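Local structure of beta-1,4-mannanase (Cryptopygus antarcticus, 4OOU) at residues 121-135 against 171-185. The protein hydrolyses internal beta-1,4-mannosidic linkages at random in mannans, galactomannans and glucomannans, releasing mainly short manno-oligosaccharides. Numbering follows the deposited sequence.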
ATOM      1  N   ASN A 121       8.779 -15.130   3.126  1.00 40.68           N
ATOM      2  CA  ASN A 121       8.164 -16.179   3.911  1.00 41.34           C
ATOM      3  C   ASN A 121       9.157 -16.830   4.841  1.00 43.20           C
ATOM      4  O   ASN A 121       8.859 -17.006   5.997  1.00 52.40           O
ATOM      5  CB  ASN A 121       7.547 -17.243   2.996  1.00 41.40           C
ATOM      6  CG  ASN A 121       6.755 -18.276   3.760  1.00 42.33           C
ATOM      7  OD1 ASN A 121       5.539 -18.421   3.585  1.00 41.28           O
ATOM      8  ND2 ASN A 121       7.431 -18.971   4.645  1.00 40.96           N
ATOM      9  N   GLY A 122      10.336 -17.177   4.346  1.00 44.20           N
ATOM     10  CA  GLY A 122      11.344 -17.863   5.165  1.00 44.28           C
ATOM     11  C   GLY A 122      11.833 -17.040   6.348  1.00 42.87           C
ATOM     12  O   GLY A 122      12.315 -17.576   7.350  1.00 36.19           O
ATOM     13  N   GLN A 123      11.666 -15.726   6.221  1.00 41.43           N
ATOM     14  CA  GLN A 123      12.069 -14.769   7.239  1.00 39.50           C
ATOM     15  C   GLN A 123      10.893 -14.265   8.068  1.00 38.85           C
ATOM     16  O   GLN A 123      11.039 -13.342   8.879  1.00 33.21           O
ATOM     17  CB  GLN A 123      12.709 -13.594   6.554  1.00 39.73           C
ATOM     18  CG  GLN A 123      13.899 -13.935   5.673  1.00 42.03           C
ATOM     19  CD  GLN A 123      15.021 -14.598   6.470  1.00 43.56           C
ATOM     20  OE1 GLN A 123      15.692 -15.499   5.980  1.00 50.29           O
ATOM     21  NE2 GLN A 123      15.210 -14.167   7.704  1.00 41.98           N
ATOM     22  N   ASN A 124       9.736 -14.893   7.869  1.00 37.78           N
ATOM     23  CA  ASN A 124       8.522 -14.465   8.518  1.00 38.45           C
ATOM     24  C   ASN A 124       8.257 -12.968   8.333  1.00 37.44           C
ATOM     25  O   ASN A 124       8.068 -12.205   9.300  1.00 36.78           O
ATOM     26  CB  ASN A 124       8.526 -14.882   9.979  1.00 38.83           C
ATOM     27  CG  ASN A 124       8.383 -16.403  10.152  1.00 41.19           C
ATOM     28  OD1 ASN A 124       7.591 -17.080   9.462  1.00 41.68           O
ATOM     29  ND2 ASN A 124       9.162 -16.942  11.069  1.00 38.11           N
ATOM     30  N   VAL A 125       8.249 -12.579   7.061  1.00 35.05           N
ATOM     31  CA  VAL A 125       7.846 -11.239   6.654  1.00 35.80           C
ATOM     32  C   VAL A 125       6.782 -11.208   5.551  1.00 33.54           C
ATOM     33  O   VAL A 125       6.864 -11.861   4.539  1.00 37.86           O
ATOM     34  CB  VAL A 125       9.041 -10.419   6.161  1.00 33.86           C
ATOM     35  CG1 VAL A 125       8.577  -9.115   5.549  1.00 36.65           C
ATOM     36  CG2 VAL A 125       9.987 -10.170   7.306  1.00 33.53           C
ATOM     37  N   PHE A 126       5.821 -10.350   5.777  1.00 31.95           N
ATOM     38  CA  PHE A 126       4.764 -10.089   4.896  1.00 30.86           C
ATOM     39  C   PHE A 126       5.138  -9.012   3.901  1.00 35.33           C
ATOM     40  O   PHE A 126       5.805  -7.993   4.234  1.00 31.32           O
ATOM     41  CB  PHE A 126       3.593  -9.569   5.733  1.00 31.62           C
ATOM     42  CG  PHE A 126       2.809 -10.642   6.437  1.00 30.04           C
ATOM     43  CD1 PHE A 126       2.094 -11.611   5.692  1.00 29.92           C
ATOM     44  CD2 PHE A 126       2.728 -10.652   7.821  1.00 27.69           C
ATOM     45  CE1 PHE A 126       1.338 -12.580   6.346  1.00 31.95           C
ATOM     46  CE2 PHE A 126       1.998 -11.619   8.480  1.00 30.75           C
ATOM     47  CZ  PHE A 126       1.291 -12.594   7.745  1.00 32.22           C
ATOM     48  N   LEU A 127       4.641  -9.190   2.682  1.00 38.71           N
ATOM     49  CA  LEU A 127       4.826  -8.189   1.664  1.00 39.51           C
ATOM     50  C   LEU A 127       3.528  -7.487   1.329  1.00 36.93           C
ATOM     51  O   LEU A 127       2.471  -8.092   1.300  1.00 41.57           O
ATOM     52  CB  LEU A 127       5.407  -8.834   0.414  1.00 42.26           C
ATOM     53  CG  LEU A 127       6.870  -9.239   0.496  1.00 43.02           C
ATOM     54  CD1 LEU A 127       7.449  -9.391  -0.909  1.00 44.45           C
ATOM     55  CD2 LEU A 127       7.690  -8.223   1.285  1.00 42.39           C
ATOM     56  N   ILE A 128       3.611  -6.194   1.099  1.00 36.30           N
ATOM     57  CA  ILE A 128       2.529  -5.489   0.454  1.00 35.75           C
ATOM     58  C   ILE A 128       3.093  -5.076  -0.889  1.00 37.29           C
ATOM     59  O   ILE A 128       4.143  -4.433  -0.975  1.00 37.20           O
ATOM     60  CB  ILE A 128       2.046  -4.278   1.248  1.00 37.26           C
ATOM     61  CG1 ILE A 128       1.368  -4.723   2.547  1.00 37.89           C
ATOM     62  CG2 ILE A 128       1.077  -3.439   0.398  1.00 38.04           C
ATOM     63  CD1 ILE A 128       1.200  -3.601   3.561  1.00 39.26           C
ATOM     64  N   LEU A 129       2.420  -5.503  -1.946  1.00 38.77           N
ATOM     65  CA  LEU A 129       2.879  -5.202  -3.278  1.00 37.38           C
ATOM     66  C   LEU A 129       2.084  -4.012  -3.749  1.00 35.96           C
ATOM     67  O   LEU A 129       0.871  -4.093  -3.785  1.00 37.12           O
ATOM     68  CB  LEU A 129       2.612  -6.403  -4.166  1.00 36.46           C
ATOM     69  CG  LEU A 129       3.430  -7.605  -3.725  1.00 38.04           C
ATOM     70  CD1 LEU A 129       3.427  -8.701  -4.782  1.00 36.73           C
ATOM     71  CD2 LEU A 129       4.863  -7.203  -3.370  1.00 37.72           C
ATOM     72  N   VAL A 130       2.742  -2.912  -4.106  1.00 34.88           N
ATOM     73  CA  VAL A 130       1.992  -1.763  -4.628  1.00 31.95           C
ATOM     74  C   VAL A 130       2.114  -1.694  -6.141  1.00 32.59           C
ATOM     75  O   VAL A 130       3.216  -1.662  -6.698  1.00 33.00           O
ATOM     76  CB  VAL A 130       2.237  -0.432  -3.865  1.00 32.21           C
ATOM     77  CG1 VAL A 130       3.604  -0.360  -3.313  1.00 32.38           C
ATOM     78  CG2 VAL A 130       1.967   0.803  -4.726  1.00 34.86           C
ATOM     79  N   LEU A 131       0.945  -1.705  -6.792  1.00 31.31           N
ATOM     80  CA  LEU A 131       0.853  -1.869  -8.230  1.00 30.58           C
ATOM     81  C   LEU A 131       1.369  -0.664  -8.985  1.00 31.46           C
ATOM     82  O   LEU A 131       2.398  -0.763  -9.649  1.00 35.08           O
ATOM     83  CB  LEU A 131      -0.591  -2.188  -8.630  1.00 30.75           C
ATOM     84  CG  LEU A 131      -0.891  -3.656  -8.955  1.00 30.95           C
ATOM     85  CD1 LEU A 131      -0.031  -4.603  -8.175  1.00 30.15           C
ATOM     86  CD2 LEU A 131      -2.352  -3.964  -8.738  1.00 30.34           C
ATOM     87  N   PHE A 132       0.680   0.469  -8.870  1.00 32.44           N
ATOM     88  CA  PHE A 132       1.094   1.692  -9.556  1.00 34.77           C
ATOM     89  C   PHE A 132       1.342   2.854  -8.643  1.00 32.91           C
ATOM     90  O   PHE A 132       0.787   2.964  -7.561  1.00 39.00           O
ATOM     91  CB  PHE A 132       0.025   2.138 -10.537  1.00 34.36           C
ATOM     92  CG  PHE A 132      -0.284   1.120 -11.591  1.00 35.07           C
ATOM     93  CD1 PHE A 132       0.484   1.034 -12.734  1.00 37.51           C
ATOM     94  CD2 PHE A 132      -1.364   0.282 -11.460  1.00 33.78           C
ATOM     95  CE1 PHE A 132       0.178   0.092 -13.714  1.00 38.29           C
ATOM     96  CE2 PHE A 132      -1.696  -0.637 -12.438  1.00 33.87           C
ATOM     97  CZ  PHE A 132      -0.918  -0.742 -13.561  1.00 36.05           C
ATOM     98  N   ASN A 133       2.135   3.777  -9.126  1.00 33.34           N
ATOM     99  CA  ASN A 133       2.279   5.062  -8.441  1.00 31.31           C
ATOM    100  C   ASN A 133       1.188   6.016  -8.897  1.00 29.19           C
ATOM    101  O   ASN A 133       0.903   6.038 -10.070  1.00 26.65           O
ATOM    102  CB  ASN A 133       3.627   5.649  -8.778  1.00 28.47           C
ATOM    103  CG  ASN A 133       4.099   6.684  -7.784  1.00 31.61           C
ATOM    104  OD1 ASN A 133       5.085   7.387  -8.059  1.00 34.85           O
ATOM    105  ND2 ASN A 133       3.446   6.789  -6.615  1.00 30.77           N
ATOM    106  N   GLY A 134       0.575   6.767  -7.974  1.00 29.31           N
ATOM    107  CA  GLY A 134      -0.282   7.907  -8.310  1.00 30.12           C
ATOM    108  C   GLY A 134       0.326   9.240  -7.866  1.00 32.23           C
ATOM    109  O   GLY A 134      -0.094  10.319  -8.315  1.00 30.58           O
ATOM    110  N   ALA A 135       1.312   9.191  -6.986  1.00 33.85           N
ATOM    111  CA  ALA A 135       2.030  10.420  -6.575  1.00 39.18           C
ATOM    112  C   ALA A 135       2.595  11.125  -7.811  1.00 39.77           C
ATOM    113  O   ALA A 135       2.324  12.284  -8.069  1.00 36.87           O
ATOM    114  CB  ALA A 135       3.157  10.093  -5.579  1.00 39.69           C
ATOM    115  N   PRO A 171       1.569 -17.279   1.271  1.00 42.51           N
ATOM    116  CA  PRO A 171       1.054 -16.666   2.502  1.00 43.36           C
ATOM    117  C   PRO A 171       1.787 -15.386   2.882  1.00 43.63           C
ATOM    118  O   PRO A 171       1.226 -14.524   3.563  1.00 42.52           O
ATOM    119  CB  PRO A 171       1.294 -17.759   3.552  1.00 43.12           C
ATOM    120  CG  PRO A 171       1.333 -19.028   2.769  1.00 40.71           C
ATOM    121  CD  PRO A 171       2.064 -18.648   1.520  1.00 41.32           C
ATOM    122  N   SER A 172       3.028 -15.307   2.413  1.00 42.79           N
ATOM    123  CA  SER A 172       3.868 -14.147   2.517  1.00 44.33           C
ATOM    124  C   SER A 172       3.271 -12.870   1.879  1.00 42.20           C
ATOM    125  O   SER A 172       3.691 -11.755   2.224  1.00 40.30           O
ATOM    126  CB  SER A 172       5.203 -14.453   1.863  1.00 45.69           C
ATOM    127  OG  SER A 172       6.206 -13.942   2.707  1.00 56.80           O
ATOM    128  N   LEU A 173       2.330 -13.039   0.947  1.00 37.44           N
ATOM    129  CA  LEU A 173       1.699 -11.907   0.274  1.00 38.38           C
ATOM    130  C   LEU A 173       0.534 -11.435   1.095  1.00 37.92           C
ATOM    131  O   LEU A 173      -0.566 -11.978   1.013  1.00 37.06           O
ATOM    132  CB  LEU A 173       1.230 -12.279  -1.131  1.00 39.58           C
ATOM    133  CG  LEU A 173       0.634 -11.199  -2.055  1.00 40.29           C
ATOM    134  CD1 LEU A 173       1.435  -9.919  -2.040  1.00 43.74           C
ATOM    135  CD2 LEU A 173       0.577 -11.718  -3.469  1.00 40.06           C
ATOM    136  N   ALA A 174       0.787 -10.417   1.905  1.00 35.43           N
ATOM    137  CA  ALA A 174      -0.226  -9.897   2.783  1.00 36.16           C
ATOM    138  C   ALA A 174      -1.337  -9.173   2.023  1.00 34.50           C
ATOM    139  O   ALA A 174      -2.494  -9.402   2.272  1.00 33.27           O
ATOM    140  CB  ALA A 174       0.417  -8.972   3.810  1.00 35.75           C
ATOM    141  N   ALA A 175      -0.974  -8.294   1.100  1.00 39.22           N
ATOM    142  CA  ALA A 175      -1.966  -7.429   0.414  1.00 38.70           C
ATOM    143  C   ALA A 175      -1.456  -6.818  -0.888  1.00 38.84           C
ATOM    144  O   ALA A 175      -0.242  -6.653  -1.107  1.00 38.96           O
ATOM    145  CB  ALA A 175      -2.390  -6.319   1.341  1.00 37.91           C
ATOM    146  N   TRP A 176      -2.401  -6.467  -1.750  1.00 39.66           N
ATOM    147  CA  TRP A 176      -2.093  -5.720  -2.972  1.00 38.73           C
ATOM    148  C   TRP A 176      -2.540  -4.291  -2.774  1.00 38.06           C
ATOM    149  O   TRP A 176      -3.617  -4.044  -2.247  1.00 37.49           O
ATOM    150  CB  TRP A 176      -2.846  -6.299  -4.168  1.00 38.05           C
ATOM    151  CG  TRP A 176      -2.666  -7.765  -4.336  1.00 38.12           C
ATOM    152  CD1 TRP A 176      -3.215  -8.764  -3.567  1.00 38.65           C
ATOM    153  CD2 TRP A 176      -1.870  -8.408  -5.315  1.00 37.28           C
ATOM    154  NE1 TRP A 176      -2.799  -9.991  -4.011  1.00 38.29           N
ATOM    155  CE2 TRP A 176      -1.969  -9.805  -5.084  1.00 39.96           C
ATOM    156  CE3 TRP A 176      -1.062  -7.948  -6.357  1.00 40.38           C
ATOM    157  CZ2 TRP A 176      -1.328 -10.743  -5.891  1.00 39.45           C
ATOM    158  CZ3 TRP A 176      -0.415  -8.865  -7.140  1.00 39.61           C
ATOM    159  CH2 TRP A 176      -0.562 -10.257  -6.912  1.00 42.29           C
ATOM    160  N   GLU A 177      -1.726  -3.345  -3.216  1.00 38.09           N
ATOM    161  CA  GLU A 177      -2.128  -1.945  -3.211  1.00 36.85           C
ATOM    162  C   GLU A 177      -2.230  -1.430  -4.632  1.00 37.84           C
ATOM    163  O   GLU A 177      -1.265  -1.408  -5.411  1.00 38.65           O
ATOM    164  CB  GLU A 177      -1.155  -1.110  -2.416  1.00 34.79           C
ATOM    165  CG  GLU A 177      -1.518   0.342  -2.379  1.00 37.14           C
ATOM    166  CD  GLU A 177      -0.670   1.145  -1.409  1.00 37.86           C
ATOM    167  OE1 GLU A 177      -0.033   0.548  -0.498  1.00 29.16           O
ATOM    168  OE2 GLU A 177      -0.656   2.391  -1.597  1.00 36.17           O
ATOM    169  N   VAL A 178      -3.416  -0.981  -4.967  1.00 36.49           N
ATOM    170  CA  VAL A 178      -3.688  -0.626  -6.342  1.00 35.28           C
ATOM    171  C   VAL A 178      -2.880   0.552  -6.757  1.00 30.60           C
ATOM    172  O   VAL A 178      -2.240   0.540  -7.801  1.00 29.16           O
ATOM    173  CB  VAL A 178      -5.163  -0.258  -6.568  1.00 34.78           C
ATOM    174  CG1 VAL A 178      -5.407  -0.046  -8.048  1.00 37.78           C
ATOM    175  CG2 VAL A 178      -6.057  -1.350  -6.038  1.00 34.12           C
ATOM    176  N   LEU A 179      -2.936   1.597  -5.951  1.00 31.70           N
ATOM    177  CA  LEU A 179      -2.383   2.875  -6.377  1.00 31.92           C
ATOM    178  C   LEU A 179      -1.898   3.623  -5.147  1.00 33.92           C
ATOM    179  O   LEU A 179      -2.558   3.611  -4.110  1.00 35.34           O
ATOM    180  CB  LEU A 179      -3.452   3.645  -7.121  1.00 30.39           C
ATOM    181  CG  LEU A 179      -3.055   4.987  -7.733  1.00 32.00           C
ATOM    182  CD1 LEU A 179      -2.009   4.831  -8.839  1.00 31.03           C
ATOM    183  CD2 LEU A 179      -4.298   5.690  -8.260  1.00 29.57           C
ATOM    184  N   ASN A 180      -0.714   4.217  -5.245  1.00 33.14           N
ATOM    185  CA  ASN A 180      -0.094   4.912  -4.119  1.00 30.66           C
ATOM    186  C   ASN A 180      -0.337   6.420  -4.288  1.00 31.93           C
ATOM    187  O   ASN A 180      -0.108   6.968  -5.384  1.00 33.05           O
ATOM    188  CB  ASN A 180       1.412   4.637  -4.092  1.00 28.59           C
ATOM    189  CG  ASN A 180       2.178   5.604  -3.166  1.00 27.79           C
ATOM    190  OD1 ASN A 180       2.220   5.400  -1.948  1.00 28.41           O
ATOM    191  ND2 ASN A 180       2.765   6.661  -3.735  1.00 25.33           N
ATOM    192  N   GLU A 181      -0.780   7.081  -3.226  1.00 30.28           N
ATOM    193  CA  GLU A 181      -1.038   8.530  -3.258  1.00 34.44           C
ATOM    194  C   GLU A 181      -1.777   8.994  -4.541  1.00 34.40           C
ATOM    195  O   GLU A 181      -1.259   9.758  -5.360  1.00 35.69           O
ATOM    196  CB  GLU A 181       0.263   9.327  -2.984  1.00 34.51           C
ATOM    197  CG  GLU A 181       0.937   8.869  -1.682  1.00 35.27           C
ATOM    198  CD  GLU A 181       1.945   9.854  -1.083  1.00 38.35           C
ATOM    199  OE1 GLU A 181       2.410  10.815  -1.775  1.00 41.44           O
ATOM    200  OE2 GLU A 181       2.279   9.642   0.120  1.00 37.25           O
ATOM    201  N   PRO A 182      -2.998   8.498  -4.721  1.00 35.29           N
ATOM    202  CA  PRO A 182      -3.788   8.877  -5.886  1.00 36.72           C
ATOM    203  C   PRO A 182      -3.977  10.381  -5.984  1.00 37.45           C
ATOM    204  O   PRO A 182      -4.280  10.876  -7.055  1.00 43.67           O
ATOM    205  CB  PRO A 182      -5.146   8.222  -5.613  1.00 35.78           C
ATOM    206  CG  PRO A 182      -4.856   7.093  -4.678  1.00 34.59           C
ATOM    207  CD  PRO A 182      -3.700   7.544  -3.843  1.00 33.92           C
ATOM    208  N   GLU A 183      -3.816  11.080  -4.867  1.00 38.84           N
ATOM    209  CA  GLU A 183      -4.046  12.537  -4.773  1.00 40.11           C
ATOM    210  C   GLU A 183      -2.969  13.341  -5.472  1.00 40.06           C
ATOM    211  O   GLU A 183      -3.146  14.552  -5.720  1.00 46.93           O
ATOM    212  CB  GLU A 183      -4.117  13.005  -3.307  1.00 40.80           C
ATOM    213  CG  GLU A 183      -5.210  12.319  -2.498  1.00 41.08           C
ATOM    214  CD  GLU A 183      -4.818  10.923  -2.016  1.00 42.67           C
ATOM    215  OE1 GLU A 183      -3.606  10.729  -1.700  1.00 39.46           O
ATOM    216  OE2 GLU A 183      -5.730  10.047  -1.954  1.00 36.70           O
ATOM    217  N   GLY A 184      -1.861  12.673  -5.779  1.00 37.49           N
ATOM    218  CA  GLY A 184      -0.755  13.283  -6.493  1.00 38.84           C
ATOM    219  C   GLY A 184      -1.110  13.726  -7.899  1.00 35.87           C
ATOM    220  O   GLY A 184      -0.723  14.795  -8.326  1.00 31.87           O
ATOM    221  N   THR A 185      -1.863  12.880  -8.603  1.00 39.13           N
ATOM    222  CA  THR A 185      -2.191  13.105  -9.998  1.00 37.79           C
ATOM    223  C   THR A 185      -3.688  13.342 -10.117  1.00 40.43           C
ATOM    224  O   THR A 185      -4.273  13.262 -11.194  1.00 44.22           O
ATOM    225  CB  THR A 185      -1.693  11.928 -10.870  1.00 36.30           C
ATOM    226  OG1 THR A 185      -2.009  10.671 -10.244  1.00 35.14           O
ATOM    227  CG2 THR A 185      -0.206  12.046 -11.035  1.00 35.80           C
TER
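With chi1 at -175°, L173 carries its CG anti to the backbone N and sends CD1 across to L129, whose CG, lying beside its own backbone N (chi1 -65°), is met at 3.5 Å with the two side chains at about a right angle. L173 CG also covers one face of the W176 ring near its rim, while L131 CD1 lies at the edge of that ring, in plane, 3.9 Å from CE3. Strands 126-133 and 173-177 run parallel, 19° apart, and backbone bonds zip them together: L129 N to A175 O, E177 N to L129 O, and L131 N to E177 O at 2.6 Å. A beta bulge shifts the register between L127 and I128; there L127 O takes A174 N at 2.9 Å and, weakly, A175 N. Before the strands, S172 OG donates to V125 O (2.8 Å). V130 and E177 meet through their CB atoms at 3.8 Å; the E177 carboxylate goes on to R81 and Q278. R81 also holds N180 OD1. After a corner at V178, pairing with strand 126-133 resumes through N180 N to F132 O and G134 N to N180 O. Beyond, T185 OG1 donates to a lone pair of G134 O at 2.7 Å, in the carbonyl plane. A valine in its place would probably cost G134 O this hydroxyl donor and leave the 185 end less firmly fixed. A135 CB lies 3.9 Å from E181 OE1; E181 OE2 is bonded to H280. Substrate-binding N180 followed by E181, the probable acid/base, thus ends one barrel strand beside parallel strand 126-133, as in the clan GH-A (beta/alpha)8 barrels, family 5 among them.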